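Long-range contact in holo-[acyl-carrier-protein] synthase (Neisseria meningitidis FAM18, PDB 5SUV), which belongs to the 4'-phosphopantetheinyl transferase superfamily and assembles from three copies of its chain, with coenzyme A bound in the model: residues I3-K14 and E115-K126. Numbering follows the deposited sequence.
Sequences IYGIGTDIVSLK and EDTVLAFVVAEK
A classic beta bulge marks one end of the antiparallel pairing between strands 3-12 and 117-125, whose directions lie 164° apart: Tyr4 and Gly5 both face Ala124, whose O accepts from Tyr4 N at 2.7 Å and from Gly5 N at 3.3 Å, both donors coming from the same face of the carbonyl plane. Beyond it the register is regular, with Gly7-Val122, Asp9-Ala120 and Val11-Val118 as hydrogen-bonded pairs. Thr8 OG1, turned anti to its own N (chi1 -169°), donates to Ala120 O at 3.2 Å, so this carbonyl, which also receives Asp9 N, is gripped twice. The same hydroxyl oxygen sits 3.8 Å above the Phe121 ring plane, over its centre. Along this face Ile10 CG2 packs on Leu119 CD1 at 3.5 Å, the two side chains crossing obliquely. Strand 117-125 is the middle of a three-stranded antiparallel sheet, flanked within the chain by 3-12 and 106-114, and its Phe121 meets Phe121 of both neighbouring subunits, edge-to-face with the second and stacked with the third, which places the face carrying Thr8, Leu119 and Phe121 at the interface between subunits. The other face turns to helix 46-63: Val11 touches Ala55 and Val122 touches Ala59. There Asp9, a residue of the coenzyme A pocket, carries its carboxylate away from strand 117-125. At the far end strand 3-12 passes into a helix, and Asp116 spans the junction. With CG anti to N (chi1 -173°), its carboxylate takes Ser12 OG on OD2 at 2.6 Å and Lys14 N on the syn lone pair of OD1 at 3.0 Å, while Asp116 O accepts Leu13 N. Ser12 is the N-cap, its OG capping a backbone N just past the segment. Leu13 CD2 closes against Val118 CG2 at 3.6 Å, the side chains meeting at about a right angle.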
loop_
_atom_site.group_PDB
_atom_site.type_symbol
_atom_site.label_atom_id
_atom_site.label_comp_id
_atom_site.label_asym_id
_atom_site.label_seq_id
_atom_site.Cartn_x
_atom_site.Cartn_y
_atom_site.Cartn_z
ATOM N N ILE A 3 -2.064 11.151 11.743
ATOM C CA ILE A 3 -1.565 11.052 10.384
ATOM C C ILE A 3 -1.771 12.388 9.688
ATOM O O ILE A 3 -2.864 12.965 9.740
ATOM C CB ILE A 3 -2.249 9.897 9.642
ATOM C CG1 ILE A 3 -1.662 8.595 10.188
ATOM C CG2 ILE A 3 -2.018 9.986 8.158
ATOM C CD1 ILE A 3 -2.340 7.384 9.702
ATOM N N TYR A 4 -0.696 12.902 9.071
ATOM C CA TYR A 4 -0.792 14.073 8.199
ATOM C C TYR A 4 -1.314 13.697 6.819
ATOM O O TYR A 4 -2.160 14.399 6.247
ATOM C CB TYR A 4 0.582 14.746 8.069
ATOM C CG TYR A 4 0.550 16.064 7.349
ATOM C CD1 TYR A 4 0.554 16.132 5.974
ATOM C CD2 TYR A 4 0.522 17.256 8.065
ATOM C CE1 TYR A 4 0.498 17.336 5.321
ATOM C CE2 TYR A 4 0.483 18.457 7.427
ATOM C CZ TYR A 4 0.473 18.502 6.069
ATOM O OH TYR A 4 0.432 19.720 5.450
ATOM N N GLY A 5 -0.822 12.596 6.276
ATOM C CA GLY A 5 -1.310 12.088 5.007
ATOM C C GLY A 5 -0.641 10.769 4.707
ATOM O O GLY A 5 0.316 10.371 5.369
ATOM N N ILE A 6 -1.174 10.094 3.693
ATOM C CA ILE A 6 -0.639 8.826 3.225
ATOM C C ILE A 6 -0.489 8.917 1.720
ATOM O O ILE A 6 -1.143 9.732 1.052
ATOM C CB ILE A 6 -1.547 7.640 3.609
ATOM C CG1 ILE A 6 -2.902 7.794 2.956
ATOM C CG2 ILE A 6 -1.710 7.575 5.120
ATOM C CD1 ILE A 6 -3.844 6.594 3.269
ATOM N N GLY A 7 0.411 8.103 1.190
ATOM C CA GLY A 7 0.690 8.125 -0.233
ATOM C C GLY A 7 1.074 6.767 -0.742
ATOM O O GLY A 7 1.682 5.949 -0.039
ATOM N N THR A 8 0.719 6.514 -1.997
ATOM C CA THR A 8 1.110 5.288 -2.652
ATOM C C THR A 8 1.467 5.595 -4.097
ATOM O O THR A 8 1.023 6.590 -4.673
ATOM C CB THR A 8 -0.015 4.237 -2.578
ATOM O OG1 THR A 8 0.481 2.976 -3.002
ATOM C CG2 THR A 8 -1.193 4.659 -3.444
ATOM N N ASP A 9 2.276 4.720 -4.676
ATOM C CA ASP A 9 2.634 4.855 -6.075
ATOM C C ASP A 9 2.987 3.473 -6.608
ATOM O O ASP A 9 3.640 2.683 -5.918
ATOM C CB ASP A 9 3.804 5.827 -6.237
ATOM C CG ASP A 9 3.812 6.523 -7.581
ATOM O OD1 ASP A 9 2.747 7.005 -8.025
ATOM O OD2 ASP A 9 4.894 6.606 -8.190
ATOM N N ILE A 10 2.535 3.183 -7.824
ATOM C CA ILE A 10 3.001 2.018 -8.566
ATOM C C ILE A 10 3.675 2.504 -9.837
ATOM O O ILE A 10 3.197 3.432 -10.500
ATOM C CB ILE A 10 1.865 1.018 -8.870
ATOM C CG1 ILE A 10 0.571 1.757 -9.188
ATOM C CG2 ILE A 10 1.697 0.059 -7.691
ATOM C CD1 ILE A 10 -0.581 0.840 -9.570
ATOM N N VAL A 11 4.817 1.906 -10.140
ATOM C CA VAL A 11 5.675 2.335 -11.230
ATOM C C VAL A 11 6.107 1.101 -11.997
ATOM O O VAL A 11 6.598 0.134 -11.401
ATOM C CB VAL A 11 6.910 3.110 -10.729
ATOM C CG1 VAL A 11 7.865 3.394 -11.878
ATOM C CG2 VAL A 11 6.484 4.400 -10.063
ATOM N N SER A 12 5.961 1.156 -13.314
ATOM C CA SER A 12 6.378 0.076 -14.198
ATOM C C SER A 12 7.827 0.284 -14.615
ATOM O O SER A 12 8.200 1.376 -15.055
ATOM C CB SER A 12 5.475 0.039 -15.430
ATOM O OG SER A 12 6.102 -0.675 -16.474
ATOM N N LEU A 13 8.652 -0.748 -14.453
ATOM C CA LEU A 13 10.014 -0.665 -14.975
ATOM C C LEU A 13 10.019 -0.315 -16.460
ATOM O O LEU A 13 10.876 0.446 -16.922
ATOM C CB LEU A 13 10.758 -1.978 -14.742
ATOM C CG LEU A 13 10.879 -2.468 -13.300
ATOM C CD1 LEU A 13 11.592 -3.803 -13.261
ATOM C CD2 LEU A 13 11.608 -1.452 -12.448
ATOM N N LYS A 14 9.079 -0.869 -17.226
ATOM C CA LYS A 14 9.027 -0.566 -18.653
ATOM C C LYS A 14 8.780 0.917 -18.889
ATOM O O LYS A 14 9.309 1.497 -19.844
ATOM C CB LYS A 14 7.946 -1.408 -19.331
ATOM C CG LYS A 14 8.251 -2.901 -19.353
ATOM C CD LYS A 14 7.085 -3.703 -19.921
ATOM C CE LYS A 14 7.341 -5.200 -19.836
ATOM N NZ LYS A 14 8.593 -5.603 -20.543
ATOM N N GLU A 115 8.495 -8.572 -10.512
ATOM C CA GLU A 115 8.465 -8.546 -11.976
ATOM C C GLU A 115 8.585 -7.091 -12.410
ATOM O O GLU A 115 9.576 -6.433 -12.053
ATOM C CB GLU A 115 7.208 -9.257 -12.483
ATOM C CG GLU A 115 7.063 -10.699 -12.078
ATOM C CD GLU A 115 5.774 -11.290 -12.602
ATOM O OE1 GLU A 115 5.496 -11.125 -13.809
ATOM O OE2 GLU A 115 5.026 -11.896 -11.806
ATOM N N ASP A 116 7.619 -6.549 -13.139
ATOM C CA ASP A 116 7.687 -5.220 -13.707
ATOM C C ASP A 116 7.187 -4.137 -12.766
ATOM O O ASP A 116 7.328 -2.958 -13.091
ATOM C CB ASP A 116 6.854 -5.169 -14.992
ATOM C CG ASP A 116 7.004 -3.859 -15.730
ATOM O OD1 ASP A 116 8.149 -3.503 -16.064
ATOM O OD2 ASP A 116 5.982 -3.188 -15.974
ATOM N N THR A 117 6.599 -4.499 -11.632
ATOM C CA THR A 117 5.884 -3.549 -10.789
ATOM C C THR A 117 6.753 -3.150 -9.605
ATOM O O THR A 117 7.217 -4.010 -8.849
ATOM C CB THR A 117 4.566 -4.153 -10.308
ATOM O OG1 THR A 117 3.741 -4.459 -11.439
ATOM C CG2 THR A 117 3.816 -3.191 -9.417
ATOM N N VAL A 118 6.963 -1.847 -9.440
ATOM C CA VAL A 118 7.572 -1.300 -8.239
ATOM C C VAL A 118 6.493 -0.567 -7.464
ATOM O O VAL A 118 5.678 0.158 -8.043
ATOM C CB VAL A 118 8.748 -0.358 -8.556
ATOM C CG1 VAL A 118 9.330 0.204 -7.268
ATOM C CG2 VAL A 118 9.805 -1.103 -9.322
ATOM N N LEU A 119 6.474 -0.774 -6.161
ATOM C CA LEU A 119 5.437 -0.235 -5.300
ATOM C C LEU A 119 6.060 0.531 -4.141
ATOM O O LEU A 119 7.047 0.081 -3.554
ATOM C CB LEU A 119 4.569 -1.372 -4.780
ATOM C CG LEU A 119 3.508 -1.118 -3.732
ATOM C CD1 LEU A 119 2.548 -0.093 -4.248
ATOM C CD2 LEU A 119 2.813 -2.444 -3.448
ATOM N N ALA A 120 5.466 1.682 -3.809
ATOM C CA ALA A 120 5.874 2.479 -2.658
ATOM C C ALA A 120 4.652 2.865 -1.830
ATOM O O ALA A 120 3.603 3.223 -2.374
ATOM C CB ALA A 120 6.638 3.754 -3.087
ATOM N N PHE A 121 4.803 2.789 -0.510
ATOM C CA PHE A 121 3.824 3.278 0.453
ATOM C C PHE A 121 4.522 4.247 1.405
ATOM O O PHE A 121 5.641 3.983 1.846
ATOM C CB PHE A 121 3.207 2.155 1.287
ATOM C CG PHE A 121 2.133 1.378 0.593
ATOM C CD1 PHE A 121 2.445 0.445 -0.380
ATOM C CD2 PHE A 121 0.805 1.548 0.950
ATOM C CE1 PHE A 121 1.449 -0.286 -1.003
ATOM C CE2 PHE A 121 -0.197 0.818 0.332
ATOM C CZ PHE A 121 0.126 -0.104 -0.649
ATOM N N VAL A 122 3.848 5.345 1.733
ATOM C CA VAL A 122 4.404 6.378 2.596
ATOM C C VAL A 122 3.324 6.846 3.559
ATOM O O VAL A 122 2.183 7.111 3.151
ATOM C CB VAL A 122 4.933 7.580 1.781
ATOM C CG1 VAL A 122 5.358 8.711 2.699
ATOM C CG2 VAL A 122 6.092 7.169 0.888
ATOM N N VAL A 123 3.711 7.035 4.817
ATOM C CA VAL A 123 2.849 7.657 5.812
ATOM C C VAL A 123 3.583 8.820 6.450
ATOM O O VAL A 123 4.655 8.636 7.036
ATOM C CB VAL A 123 2.410 6.661 6.892
ATOM C CG1 VAL A 123 1.490 7.344 7.888
ATOM C CG2 VAL A 123 1.732 5.456 6.252
ATOM N N ALA A 124 2.977 9.995 6.399
ATOM C CA ALA A 124 3.486 11.177 7.074
ATOM C C ALA A 124 2.694 11.402 8.357
ATOM O O ALA A 124 1.454 11.406 8.334
ATOM C CB ALA A 124 3.383 12.378 6.145
ATOM N N GLU A 125 3.399 11.572 9.470
ATOM C CA GLU A 125 2.784 11.733 10.782
ATOM C C GLU A 125 2.924 13.155 11.300
ATOM O O GLU A 125 3.922 13.831 11.041
ATOM C CB GLU A 125 3.412 10.819 11.828
ATOM C CG GLU A 125 3.283 9.360 11.575
ATOM C CD GLU A 125 4.127 8.594 12.548
ATOM O OE1 GLU A 125 3.739 8.535 13.728
ATOM O OE2 GLU A 125 5.199 8.111 12.149
ATOM N N LYS A 126 1.913 13.550 12.073
ATOM C CA LYS A 126 1.785 14.828 12.783
ATOM C C LYS A 126 1.580 16.000 11.842
ATOM O O LYS A 126 0.473 16.531 11.754
ATOM C CB LYS A 126 2.992 15.084 13.675
ATOM C CG LYS A 126 3.096 14.146 14.848
ATOM C CD LYS A 126 4.237 14.574 15.748
ATOM C CE LYS A 126 4.014 14.229 17.205
ATOM N NZ LYS A 126 5.155 14.732 18.023
#